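Local coordinates for periplasmic binding protein (Agrobacterium tumefaciens str. B6, PDB 5L9G), which binds the opine mannopine in the periplasm, probably delivering it to an ABC transporter for import into the cell, at residues D75-G80 with G253-K258; K152-N157 with G218-I223. One frame throughout, in Å; residues are numbered along the deposited sequence.

Contacts 1 and 2 lie on opposite sides of the chain's centre, their centres about 29 Å and their nearest atoms about 7 Å apart. In sequence order the pieces run 75-80, 152-157, 218-223 and 253-258, so both halves of contact 2 fall between the two halves of contact 1. Contact 1 pairs strand 76-80 with the end of strand 240-256, antiparallel; contact 2 pairs strands 153-156 and 222-226, parallel. The long strand 115-128 pairs with both 222-226 and 240-256 and thereby ties the two regions together. Both contacts contribute to the mannopine pocket, contact 1 through Gln78, Ile79 and Gly80 and contact 2 through Trp156, consistent with a solute-binding protein holding its ligand between two lobes.

Contact 1: residues D75-G80 with G253-K258; sequences DIIQIG and GYAIVK. With MO0 (mannopine), chain C.
Ile77 and Ala255 form an antiparallel hydrogen-bonded pair: Ile77 N gives to Ala255 O at 2.9 Å, nearly straight at 171°, and Ala255 N returns a bond to Ile77 O. Gly253 and Ile79 repeat the exchange nearer the ligand, while Val257 N reaches Asp75 O at the other end. Between these pairs, CA-H...O contacts such as Gln78 CA to Gly253 O, 3.2 Å, fill in the ladder.

Apolar packing differs on the two faces. On one, Ile76 CG2 meets Tyr254 CD1 at 3.7 Å, and Gln78 CB approaches the same ring obliquely; Trp41 NE1 bonds the tyrosine hydroxyl. On the face of Ile77 and Ala255, Ile77 CG1 lies 4.2 Å from Ala255 CB; Val257, just past the paired residues, brings CG2 within 3.6 Å of Ile77 CG2.

Within this contact, mannopine is bound from the C-terminal half of strand 76-80. Gln78 CG stands anti to the backbone N (chi1 -179°) and the chain then bends, bringing NE2 to mannopine OAM in a weak bond of 3.1 Å; Ser27 and Trp32 hold OE1 and so fix the amide's rotation. Gly80 N donates to mannopine OAB at 2.8 Å. Strand ends lining the ligand cleft in this way are characteristic of periplasmic solute-binding proteins.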
loop_
_atom_site.group_PDB
_atom_site.type_symbol
_atom_site.label_atom_id
_atom_site.label_comp_id
_atom_site.label_asym_id
_atom_site.label_seq_id
_atom_site.Cartn_x
_atom_site.Cartn_y
_atom_site.Cartn_z
ATOM N N ASP A 75 -14.798 3.964 -12.553
ATOM C CA ASP A 75 -15.291 2.593 -12.731
ATOM C C ASP A 75 -14.483 1.664 -11.831
ATOM O O ASP A 75 -15.026 1.115 -10.866
ATOM C CB ASP A 75 -15.205 2.150 -14.194
ATOM C CG ASP A 75 -16.212 2.857 -15.087
ATOM O OD1 ASP A 75 -17.410 2.787 -14.795
ATOM O OD2 ASP A 75 -15.788 3.555 -15.993
ATOM N N ILE A 76 -13.183 1.523 -12.121
ATOM C CA ILE A 76 -12.266 0.695 -11.325
ATOM C C ILE A 76 -11.417 1.576 -10.412
ATOM O O ILE A 76 -10.817 2.559 -10.861
ATOM C CB ILE A 76 -11.368 -0.203 -12.236
ATOM C CG1 ILE A 76 -12.220 -1.098 -13.172
ATOM C CG2 ILE A 76 -10.338 -1.024 -11.393
ATOM C CD1 ILE A 76 -11.472 -1.696 -14.356
ATOM N N ILE A 77 -11.313 1.177 -9.138
ATOM C CA ILE A 77 -10.439 1.854 -8.181
ATOM C C ILE A 77 -9.439 0.856 -7.638
ATOM O O ILE A 77 -9.807 -0.292 -7.330
ATOM C CB ILE A 77 -11.198 2.590 -7.034
ATOM C CG1 ILE A 77 -12.209 1.656 -6.295
ATOM C CG2 ILE A 77 -11.865 3.867 -7.567
ATOM C CD1 ILE A 77 -12.820 2.234 -4.999
ATOM N N GLN A 78 -8.175 1.289 -7.539
ATOM C CA GLN A 78 -7.152 0.461 -6.920
ATOM C C GLN A 78 -7.135 0.892 -5.458
ATOM O O GLN A 78 -6.887 2.060 -5.157
ATOM C CB GLN A 78 -5.781 0.648 -7.586
ATOM C CG GLN A 78 -4.700 -0.235 -6.973
ATOM C CD GLN A 78 -4.065 0.466 -5.792
ATOM O OE1 GLN A 78 -3.452 1.522 -5.950
ATOM N NE2 GLN A 78 -4.292 -0.035 -4.589
ATOM N N ILE A 79 -7.432 -0.047 -4.555
ATOM C CA ILE A 79 -7.434 0.208 -3.114
ATOM C C ILE A 79 -6.542 -0.785 -2.376
ATOM O O ILE A 79 -6.132 -1.803 -2.950
ATOM C CB ILE A 79 -8.894 0.215 -2.533
ATOM C CG1 ILE A 79 -9.612 -1.148 -2.750
ATOM C CG2 ILE A 79 -9.707 1.417 -3.080
ATOM C CD1 ILE A 79 -10.914 -1.372 -1.886
ATOM N N GLY A 80 -6.260 -0.494 -1.105
ATOM C CA GLY A 80 -5.508 -1.409 -0.254
ATOM C C GLY A 80 -6.482 -2.425 0.335
ATOM O O GLY A 80 -7.653 -2.101 0.593
ATOM N N GLY A 253 -5.106 -4.073 -4.632
ATOM C CA GLY A 253 -5.988 -4.729 -5.575
ATOM C C GLY A 253 -7.009 -3.787 -6.127
ATOM O O GLY A 253 -6.926 -2.576 -5.890
ATOM N N TYR A 254 -7.970 -4.353 -6.869
ATOM C CA TYR A 254 -8.986 -3.586 -7.581
ATOM C C TYR A 254 -10.395 -3.881 -7.108
ATOM O O TYR A 254 -10.730 -5.029 -6.787
ATOM C CB TYR A 254 -8.916 -3.857 -9.089
ATOM C CG TYR A 254 -7.601 -3.465 -9.736
ATOM C CD1 TYR A 254 -7.205 -2.133 -9.802
ATOM C CD2 TYR A 254 -6.752 -4.428 -10.273
ATOM C CE1 TYR A 254 -6.004 -1.761 -10.414
ATOM C CE2 TYR A 254 -5.538 -4.071 -10.871
ATOM C CZ TYR A 254 -5.174 -2.734 -10.943
ATOM O OH TYR A 254 -3.975 -2.378 -11.523
ATOM N N ALA A 255 -11.238 -2.847 -7.165
ATOM C CA ALA A 255 -12.666 -2.921 -6.841
ATOM C C ALA A 255 -13.389 -2.058 -7.872
ATOM O O ALA A 255 -12.761 -1.197 -8.504
ATOM C CB ALA A 255 -12.914 -2.380 -5.444
ATOM N N ILE A 256 -14.694 -2.305 -8.048
ATOM C CA ILE A 256 -15.521 -1.513 -8.961
ATOM C C ILE A 256 -16.447 -0.661 -8.104
ATOM O O ILE A 256 -17.036 -1.166 -7.154
ATOM C CB ILE A 256 -16.212 -2.390 -10.038
ATOM C CG1 ILE A 256 -15.132 -2.921 -11.023
ATOM C CG2 ILE A 256 -17.318 -1.605 -10.785
ATOM C CD1 ILE A 256 -15.577 -4.023 -11.968
ATOM N N VAL A 257 -16.490 0.647 -8.382
ATOM C CA VAL A 257 -17.284 1.620 -7.626
ATOM C C VAL A 257 -18.787 1.352 -7.803
ATOM O O VAL A 257 -19.238 1.099 -8.924
ATOM C CB VAL A 257 -16.887 3.087 -7.970
ATOM C CG1 VAL A 257 -17.624 4.090 -7.081
ATOM C CG2 VAL A 257 -15.378 3.289 -7.846
ATOM N N LYS A 258 -19.547 1.358 -6.680
ATOM C CA LYS A 258 -21.004 1.170 -6.691
ATOM C C LYS A 258 -21.618 2.253 -7.580
ATOM O O LYS A 258 -21.390 3.440 -7.351
ATOM C CB LYS A 258 -21.568 1.252 -5.265
ATOM C CG LYS A 258 -23.035 0.824 -5.158
ATOM C CD LYS A 258 -23.161 -0.559 -4.540
ATOM C CE LYS A 258 -24.488 -1.205 -4.843
ATOM N NZ LYS A 258 -24.568 -2.570 -4.263
HETATM O OAB MO0 C . -7.056 2.172 -0.533
HETATM C CAF MO0 C . -6.747 3.475 -0.947
HETATM C CAG MO0 C . -5.267 3.799 -0.851
HETATM O OAC MO0 C . -4.972 4.290 0.410
HETATM C CAH MO0 C . -4.352 2.689 -1.306
HETATM O OAM MO0 C . -4.652 2.272 -2.586
HETATM C CAI MO0 C . -2.856 2.972 -1.164
HETATM O OAD MO0 C . -2.474 4.059 -1.951
HETATM C CAJ MO0 C . -2.018 1.749 -1.409
HETATM O OAE MO0 C . -2.383 0.749 -0.502
HETATM C CAK MO0 C . -0.502 1.998 -1.393
HETATM N N MO0 C . 0.089 1.420 -2.606
HETATM C CA MO0 C . 1.572 1.402 -2.570
HETATM C C MO0 C . 2.125 2.515 -3.428
HETATM O O MO0 C . 1.344 3.359 -3.916
HETATM C CB MO0 C . 2.161 0.069 -2.965
HETATM C CG MO0 C . 2.130 -0.169 -4.460
HETATM C CD MO0 C . 2.222 -1.607 -4.832
HETATM O OE1 MO0 C . 3.467 -2.096 -5.248
HETATM N NE2 MO0 C . 1.257 -2.389 -4.806
HETATM O OXT MO0 C . 3.376 2.651 -3.610
#

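Contact 2: residues K152-N157 with G218-I223; sequences KRALWN and GEVDMI
Met222 lays its thioether over one face of the Arg153 guanidinium, the two side chains running side by side in the same direction. SD stands 3.4 Å above the plane, displaced from the centre of the group, and lies 3.5 Å from Arg153 NE. The methionine chain is extended as far as SD and turns at chi3 (81°), which carries CE across to 3.5 Å from Arg153 NH1. Bonds from NE to Phe143 O and from NH2 to Phe149 O and Gly151 O hold the guanidinium in place beneath the sulfur. On the other face of the sheet, Ala154 CB fits between two branched neighbours, 3.7 Å from Val220 CG1 and 3.8 Å from Ile223 CG1.

These side chains flank a short parallel ladder in which Arg153 pairs with Met222 and Ala154 with Ile223. With strand 201-205 parallel on the other edge of 153-156 and helix 208-216 leading from it into strand 222-226, the layout includes a beta-alpha-beta crossover, helix 208-216 closing with a Schellman motif at Gly218.

Toward solvent, backbone and carboxylate bonds take over. Lys152 O accepts from both Asp221 N and Met222 N, while Asp221 OD2 receives Lys152 N at 2.8 Å on its anti side; Thr131 holds OD1. Beyond, the packing thins: the exposed Lys152 chain passes Glu219 O at 3.9 Å from its CD, and its NZ stays 6.3 Å from Asp221 OD2.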
loop_
_atom_site.group_PDB
_atom_site.type_symbol
_atom_site.label_atom_id
_atom_site.label_comp_id
_atom_site.label_asym_id
_atom_site.label_seq_id
_atom_site.Cartn_x
_atom_site.Cartn_y
_atom_site.Cartn_z
ATOM N N LYS A 152 14.859 14.225 11.321
ATOM C CA LYS A 152 13.541 14.468 10.757
ATOM C C LYS A 152 12.922 13.169 10.264
ATOM O O LYS A 152 13.491 12.493 9.408
ATOM C CB LYS A 152 13.630 15.481 9.605
ATOM C CG LYS A 152 14.103 16.874 10.006
ATOM C CD LYS A 152 14.245 17.745 8.752
ATOM C CE LYS A 152 15.002 19.029 9.007
ATOM N NZ LYS A 152 14.205 20.014 9.787
ATOM N N ARG A 153 11.747 12.826 10.813
ATOM C CA ARG A 153 10.948 11.668 10.421
ATOM C C ARG A 153 9.827 12.076 9.456
ATOM O O ARG A 153 9.307 13.187 9.545
ATOM C CB ARG A 153 10.275 11.054 11.660
ATOM C CG ARG A 153 11.145 10.011 12.401
ATOM C CD ARG A 153 11.919 10.599 13.533
ATOM N NE ARG A 153 12.630 9.562 14.286
ATOM C CZ ARG A 153 13.866 9.709 14.746
ATOM N NH1 ARG A 153 14.465 8.711 15.381
ATOM N NH2 ARG A 153 14.526 10.848 14.550
ATOM N N ALA A 154 9.424 11.151 8.565
ATOM C CA ALA A 154 8.260 11.354 7.722
ATOM C C ALA A 154 7.391 10.110 7.802
ATOM O O ALA A 154 7.891 8.985 7.720
ATOM C CB ALA A 154 8.651 11.653 6.292
ATOM N N LEU A 155 6.089 10.312 8.026
ATOM C CA LEU A 155 5.124 9.224 8.145
ATOM C C LEU A 155 3.960 9.558 7.230
ATOM O O LEU A 155 3.800 10.709 6.840
ATOM C CB LEU A 155 4.596 9.110 9.589
ATOM C CG LEU A 155 5.460 8.392 10.631
ATOM C CD1 LEU A 155 6.626 9.225 11.022
ATOM C CD2 LEU A 155 4.642 8.150 11.927
ATOM N N TRP A 156 3.150 8.553 6.887
ATOM C CA TRP A 156 1.990 8.725 6.013
ATOM C C TRP A 156 0.912 9.560 6.729
ATOM O O TRP A 156 0.819 9.527 7.963
ATOM C CB TRP A 156 1.410 7.337 5.691
ATOM C CG TRP A 156 0.449 7.277 4.527
ATOM C CD1 TRP A 156 0.279 8.205 3.531
ATOM C CD2 TRP A 156 -0.441 6.198 4.228
ATOM N NE1 TRP A 156 -0.685 7.776 2.645
ATOM C CE2 TRP A 156 -1.120 6.531 3.031
ATOM C CE3 TRP A 156 -0.714 4.960 4.842
ATOM C CZ2 TRP A 156 -2.065 5.678 2.447
ATOM C CZ3 TRP A 156 -1.651 4.115 4.266
ATOM C CH2 TRP A 156 -2.337 4.487 3.096
ATOM N N ASN A 157 0.071 10.285 5.968
ATOM C CA ASN A 157 -1.014 11.038 6.600
ATOM C C ASN A 157 -2.272 10.154 6.771
ATOM O O ASN A 157 -3.337 10.660 7.143
ATOM C CB ASN A 157 -1.334 12.349 5.836
ATOM C CG ASN A 157 -2.042 12.108 4.540
ATOM O OD1 ASN A 157 -1.891 11.046 3.929
ATOM N ND2 ASN A 157 -2.873 13.065 4.125
ATOM N N GLY A 218 16.644 14.407 -0.216
ATOM C CA GLY A 218 17.236 14.237 1.112
ATOM C C GLY A 218 16.600 15.165 2.137
ATOM O O GLY A 218 17.283 15.640 3.053
ATOM N N GLU A 219 15.300 15.471 1.971
ATOM C CA GLU A 219 14.555 16.407 2.823
ATOM C C GLU A 219 14.154 15.829 4.174
ATOM O O GLU A 219 13.743 16.580 5.065
ATOM C CB GLU A 219 13.335 16.978 2.081
ATOM C CG GLU A 219 13.694 18.148 1.186
ATOM C CD GLU A 219 12.564 18.789 0.393
ATOM O OE1 GLU A 219 11.382 18.648 0.791
ATOM O OE2 GLU A 219 12.870 19.434 -0.636
ATOM N N VAL A 220 14.256 14.504 4.320
ATOM C CA VAL A 220 13.966 13.779 5.560
ATOM C C VAL A 220 15.181 12.952 5.936
ATOM O O VAL A 220 15.994 12.638 5.053
ATOM C CB VAL A 220 12.671 12.906 5.470
ATOM C CG1 VAL A 220 11.449 13.772 5.184
ATOM C CG2 VAL A 220 12.814 11.782 4.439
ATOM N N ASP A 221 15.276 12.537 7.212
ATOM C CA ASP A 221 16.380 11.678 7.657
ATOM C C ASP A 221 15.975 10.223 7.651
ATOM O O ASP A 221 16.792 9.331 7.458
ATOM C CB ASP A 221 16.925 12.141 9.012
ATOM C CG ASP A 221 17.521 13.533 8.917
ATOM O OD1 ASP A 221 18.310 13.782 7.975
ATOM O OD2 ASP A 221 17.144 14.387 9.725
ATOM N N MET A 222 14.691 9.973 7.883
ATOM C CA MET A 222 14.148 8.611 7.855
ATOM C C MET A 222 12.672 8.718 7.541
ATOM O O MET A 222 12.064 9.757 7.802
ATOM C CB MET A 222 14.413 7.835 9.154
ATOM C CG MET A 222 13.827 8.518 10.392
ATOM S SD MET A 222 14.189 7.528 11.866
ATOM C CE MET A 222 15.908 8.023 12.237
ATOM N N ILE A 223 12.102 7.650 6.969
ATOM C CA ILE A 223 10.706 7.676 6.505
ATOM C C ILE A 223 10.143 6.276 6.518
ATOM O O ILE A 223 10.856 5.310 6.225
ATOM C CB ILE A 223 10.632 8.309 5.057
ATOM C CG1 ILE A 223 9.201 8.382 4.492
ATOM C CG2 ILE A 223 11.570 7.585 4.031
ATOM C CD1 ILE A 223 9.099 9.224 3.198
#